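Local structure of precorrin-6Y C5,15-methyltransferase (Decarboxylating) (Geobacter metallireducens, 3E05) at residues A17-L22 and Y76-I80; R66-L70 and E101-P107. The protein probably methylates precorrin-6Y with S-adenosylmethionine in cobalamin biosynthesis, the present chain being the C-terminal domain of the longer CbiET methyltransferase. All coordinates share one frame. Residue numbers count along the deposited sequence, not the author numbering.

Contact 1: A17-L22 and Y76-I80; sequences ATAKKL and YLGFI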
# COMPACT_ATOMS: atom_id res chain seq x y z
N ALA D 17 19.13 13.87 14.77
CA ALA D 17 20.14 12.92 15.19
C ALA D 17 19.40 11.64 15.55
O ALA D 17 18.53 11.64 16.43
CB ALA D 17 20.91 13.46 16.39
N THR D 18 19.74 10.56 14.84
CA THR D 18 19.00 9.30 14.96
C THR D 18 19.84 8.10 14.53
O THR D 18 20.97 8.26 14.06
CB THR D 18 17.65 9.35 14.16
OG1 THR D 18 16.84 8.22 14.51
CG2 THR D 18 17.88 9.39 12.65
N ALA D 19 19.29 6.90 14.72
CA ALA D 19 19.89 5.66 14.20
C ALA D 19 19.04 5.15 13.05
O ALA D 19 17.93 5.64 12.83
CB ALA D 19 20.00 4.61 15.30
N LYS D 20 19.56 4.16 12.32
CA LYS D 20 18.80 3.48 11.28
C LYS D 20 17.61 2.72 11.90
O LYS D 20 17.77 2.06 12.94
CB LYS D 20 19.71 2.54 10.49
CG LYS D 20 19.02 1.70 9.42
CD LYS D 20 20.01 1.07 8.46
CE LYS D 20 20.32 1.98 7.27
NZ LYS D 20 19.14 2.17 6.38
N LYS D 21 16.44 2.88 11.29
CA LYS D 21 15.18 2.23 11.72
C LYS D 21 14.55 2.78 13.02
O LYS D 21 13.49 2.30 13.43
CB LYS D 21 15.32 0.69 11.77
CG LYS D 21 15.58 0.01 10.42
CD LYS D 21 14.28 -0.22 9.65
CE LYS D 21 14.51 -1.04 8.38
NZ LYS D 21 14.69 -2.50 8.65
N LEU D 22 15.18 3.77 13.65
CA LEU D 22 14.67 4.31 14.92
C LEU D 22 13.60 5.40 14.75
O LEU D 22 12.55 5.34 15.38
CB LEU D 22 15.80 4.80 15.83
CG LEU D 22 15.40 5.47 17.15
CD1 LEU D 22 14.74 4.48 18.10
CD2 LEU D 22 16.58 6.17 17.84
N TYR D 76 20.41 6.79 22.64
CA TYR D 76 19.24 7.55 22.20
C TYR D 76 19.04 8.80 23.05
O TYR D 76 18.49 9.79 22.57
CB TYR D 76 17.97 6.69 22.20
CG TYR D 76 18.02 5.40 21.37
CD1 TYR D 76 19.05 5.17 20.44
CD2 TYR D 76 17.03 4.44 21.49
CE1 TYR D 76 19.09 3.99 19.69
CE2 TYR D 76 17.05 3.26 20.75
CZ TYR D 76 18.09 3.04 19.85
OH TYR D 76 18.13 1.89 19.10
N LEU D 77 19.49 8.75 24.31
CA LEU D 77 19.43 9.91 25.20
C LEU D 77 20.24 11.10 24.67
O LEU D 77 19.80 12.26 24.77
CB LEU D 77 19.90 9.56 26.60
CG LEU D 77 19.03 8.65 27.46
CD1 LEU D 77 19.85 8.21 28.66
CD2 LEU D 77 17.75 9.34 27.90
N GLY D 78 21.41 10.80 24.11
CA GLY D 78 22.27 11.80 23.49
C GLY D 78 21.66 12.41 22.24
O GLY D 78 21.77 13.64 22.03
N PHE D 79 21.01 11.57 21.43
CA PHE D 79 20.24 12.03 20.26
C PHE D 79 19.17 13.02 20.71
O PHE D 79 19.07 14.11 20.15
CB PHE D 79 19.52 10.86 19.56
CG PHE D 79 20.42 9.85 18.91
CD1 PHE D 79 21.64 10.22 18.35
CD2 PHE D 79 20.02 8.52 18.81
CE1 PHE D 79 22.47 9.26 17.74
CE2 PHE D 79 20.83 7.56 18.20
CZ PHE D 79 22.06 7.94 17.66
N ILE D 80 18.41 12.64 21.74
CA ILE D 80 17.32 13.48 22.25
C ILE D 80 17.83 14.84 22.73
O ILE D 80 17.42 15.87 22.18
CB ILE D 80 16.47 12.76 23.34
CG1 ILE D 80 15.81 11.51 22.74
CG2 ILE D 80 15.40 13.70 23.87
CD1 ILE D 80 15.11 10.61 23.75
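Leu22 lies over the face of the Tyr76 ring, its CD2 methyl 3.7 Å from the ring centroid and only 9° off the normal, a well-formed CH-pi contact. The same methyl comes within 4.3 Å of Phe79 CD2, so one branch end serves two aromatic rings spaced a helical turn apart on helix 74-86. Phe79 in turn lies along the extended backbone of 17-19: Ala17 CB approaches Phe79 CD1 at 3.9 Å, Ala19 CB approaches Phe79 CE2 at 4.2 Å, and the carbonyl carbon of Thr18 sits over one face of the ring. The closest approach is Ala17 O to Phe79 CB, 3.4 Å. The CA-to-CB bond of Thr18 points away from the helix, and its OG1 is hydrogen-bonded to Ser51, in the loop after strand 43-47, which in a Rossmann-like methyltransferase is the glycine-rich turn usually facing S-adenosylmethionine. Ala17 N also bonds Asn83, one turn beyond Phe79. Across the two segments themselves no hydrogen bond forms; methyl groups, backbone atoms and aromatic rings make the contact, which implies an association through shape and dispersion.

Contact 2: R66-L70 and E101-P107; sequences RIFAL and EGLDDLP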
# COMPACT_ATOMS: atom_id res chain seq x y z
N ARG D 66 2.90 20.65 28.15
CA ARG D 66 4.10 20.01 28.73
C ARG D 66 4.26 18.58 28.23
O ARG D 66 3.37 17.75 28.39
CB ARG D 66 4.05 20.01 30.26
CG ARG D 66 4.10 21.42 30.89
CD ARG D 66 4.12 21.36 32.41
NE ARG D 66 2.83 20.93 32.95
CZ ARG D 66 2.64 20.48 34.18
NH1 ARG D 66 3.67 20.36 35.02
NH2 ARG D 66 1.43 20.12 34.58
N ILE D 67 5.42 18.30 27.65
CA ILE D 67 5.72 16.99 27.07
C ILE D 67 6.86 16.31 27.82
O ILE D 67 7.89 16.93 28.10
CB ILE D 67 6.01 17.10 25.55
CG1 ILE D 67 4.78 17.61 24.80
CG2 ILE D 67 6.44 15.77 24.96
CD1 ILE D 67 4.85 19.03 24.40
N PHE D 68 6.66 15.04 28.17
CA PHE D 68 7.66 14.27 28.89
C PHE D 68 8.07 13.07 28.04
O PHE D 68 7.24 12.21 27.73
CB PHE D 68 7.12 13.85 30.26
CG PHE D 68 6.74 15.02 31.12
CD1 PHE D 68 7.69 15.63 31.94
CD2 PHE D 68 5.44 15.54 31.10
CE1 PHE D 68 7.37 16.74 32.73
CE2 PHE D 68 5.10 16.64 31.88
CZ PHE D 68 6.07 17.24 32.69
N ALA D 69 9.35 13.06 27.67
CA ALA D 69 9.91 12.09 26.75
C ALA D 69 10.80 11.10 27.50
O ALA D 69 11.89 11.46 27.97
CB ALA D 69 10.72 12.82 25.66
N LEU D 70 10.31 9.87 27.60
CA LEU D 70 10.97 8.82 28.35
C LEU D 70 11.78 7.90 27.45
O LEU D 70 11.25 7.38 26.45
CB LEU D 70 9.96 7.99 29.15
CG LEU D 70 9.59 8.52 30.53
CD1 LEU D 70 8.55 9.61 30.43
CD2 LEU D 70 9.07 7.38 31.38
N GLU D 101 8.49 2.29 35.08
CA GLU D 101 9.30 3.04 36.04
C GLU D 101 9.49 4.47 35.54
O GLU D 101 9.64 4.70 34.34
CB GLU D 101 10.68 2.40 36.23
CG GLU D 101 10.69 1.01 36.85
CD GLU D 101 12.09 0.50 37.14
OE1 GLU D 101 12.31 -0.04 38.24
OE2 GLU D 101 12.98 0.66 36.27
N GLY D 102 9.45 5.43 36.46
CA GLY D 102 9.62 6.82 36.11
C GLY D 102 8.36 7.55 35.69
O GLY D 102 8.40 8.73 35.37
N LEU D 103 7.23 6.84 35.67
CA LEU D 103 5.95 7.49 35.36
C LEU D 103 5.36 8.17 36.59
O LEU D 103 4.54 9.08 36.46
CB LEU D 103 4.94 6.49 34.79
CG LEU D 103 5.24 5.75 33.48
CD1 LEU D 103 4.09 4.80 33.16
CD2 LEU D 103 5.48 6.70 32.33
N ASP D 104 5.77 7.72 37.77
CA ASP D 104 5.17 8.17 39.03
C ASP D 104 5.38 9.66 39.33
O ASP D 104 4.47 10.33 39.80
CB ASP D 104 5.64 7.30 40.20
CG ASP D 104 5.23 5.84 40.04
OD1 ASP D 104 4.08 5.58 39.62
OD2 ASP D 104 6.07 4.96 40.33
N ASP D 105 6.57 10.16 39.02
CA ASP D 105 6.91 11.57 39.27
C ASP D 105 6.32 12.54 38.24
O ASP D 105 6.34 13.76 38.46
CB ASP D 105 8.43 11.74 39.34
CG ASP D 105 9.03 11.25 40.66
OD1 ASP D 105 8.43 10.36 41.31
OD2 ASP D 105 10.10 11.76 41.04
N LEU D 106 5.80 12.01 37.14
CA LEU D 106 5.21 12.81 36.07
C LEU D 106 3.78 13.22 36.43
O LEU D 106 3.10 12.50 37.15
CB LEU D 106 5.21 12.02 34.76
CG LEU D 106 6.50 11.36 34.28
CD1 LEU D 106 6.20 10.55 33.03
CD2 LEU D 106 7.58 12.38 33.98
N PRO D 107 3.32 14.39 35.92
CA PRO D 107 1.90 14.70 36.06
C PRO D 107 1.05 13.77 35.21
O PRO D 107 1.55 13.21 34.21
CB PRO D 107 1.78 16.14 35.54
CG PRO D 107 3.01 16.43 34.83
CD PRO D 107 4.06 15.46 35.24
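Three alternate residues of one strand, Arg66, Phe68 and Leu70, direct their CA-to-CB bonds at the loop 101-107, whereas Ala69 between them points away. All three adopt chi1 in the m well, and their ends spread along the loop. Phe68, with chi2 at -87°, brings CE2 to 3.6 Å from Pro107 CG and CD1 to 3.8 Å from Leu106 CD2. Leu70 splits its branches: CD1 meets Leu106 CD1 at 3.6 Å, and CD2 meets Leu103 CD2 at 3.8 Å. Leu103 and Leu106 share the same mt rotamer and belong to a type I turn, closed by Leu106 N to Leu103 O at 3.3 Å, which brings both side chains to the strand. This is the Rossmann-like fold of class I methyltransferases: strand 66-71 runs parallel between 43-47 and 92-96, and the loop leading from 92-96 to 111-114 packs over one face of the sheet, while helix 53-61 touches Ile67 and Ala69 on the other. Gly102, at phi 86° and psi 0°, takes a conformation in which a CB would jam against the preceding carbonyl. At the exposed end, Arg66 runs straight through chi2 (t) and then bends at chi3 (-71°, m), and Pro107 CG, in a C-gamma endo ring, lies over one face of its guanidinium, 4.0 Å from NH1.

Overall arrangement
Contacts 1 and 2 interleave along the chain: strand 66-71 of contact 2 is followed directly by helix 74-86 of contact 1, with 17-22 before both and 101-107 after. Their centres are 20 Å apart and their nearest atoms about 5 Å apart, without touching; each centre is about 14 Å from that of the chain. Glu71, which ends the strand, is touched by Tyr76, Leu77 and Ile80 of the helix and so joins the two regions. In class I methyltransferases an acidic residue at the end of this second strand commonly binds the ribose of S-adenosylmethionine; Glu71 is consistent with that role. The pair illustrates how one strand-helix unit meets distant loops at successive positions.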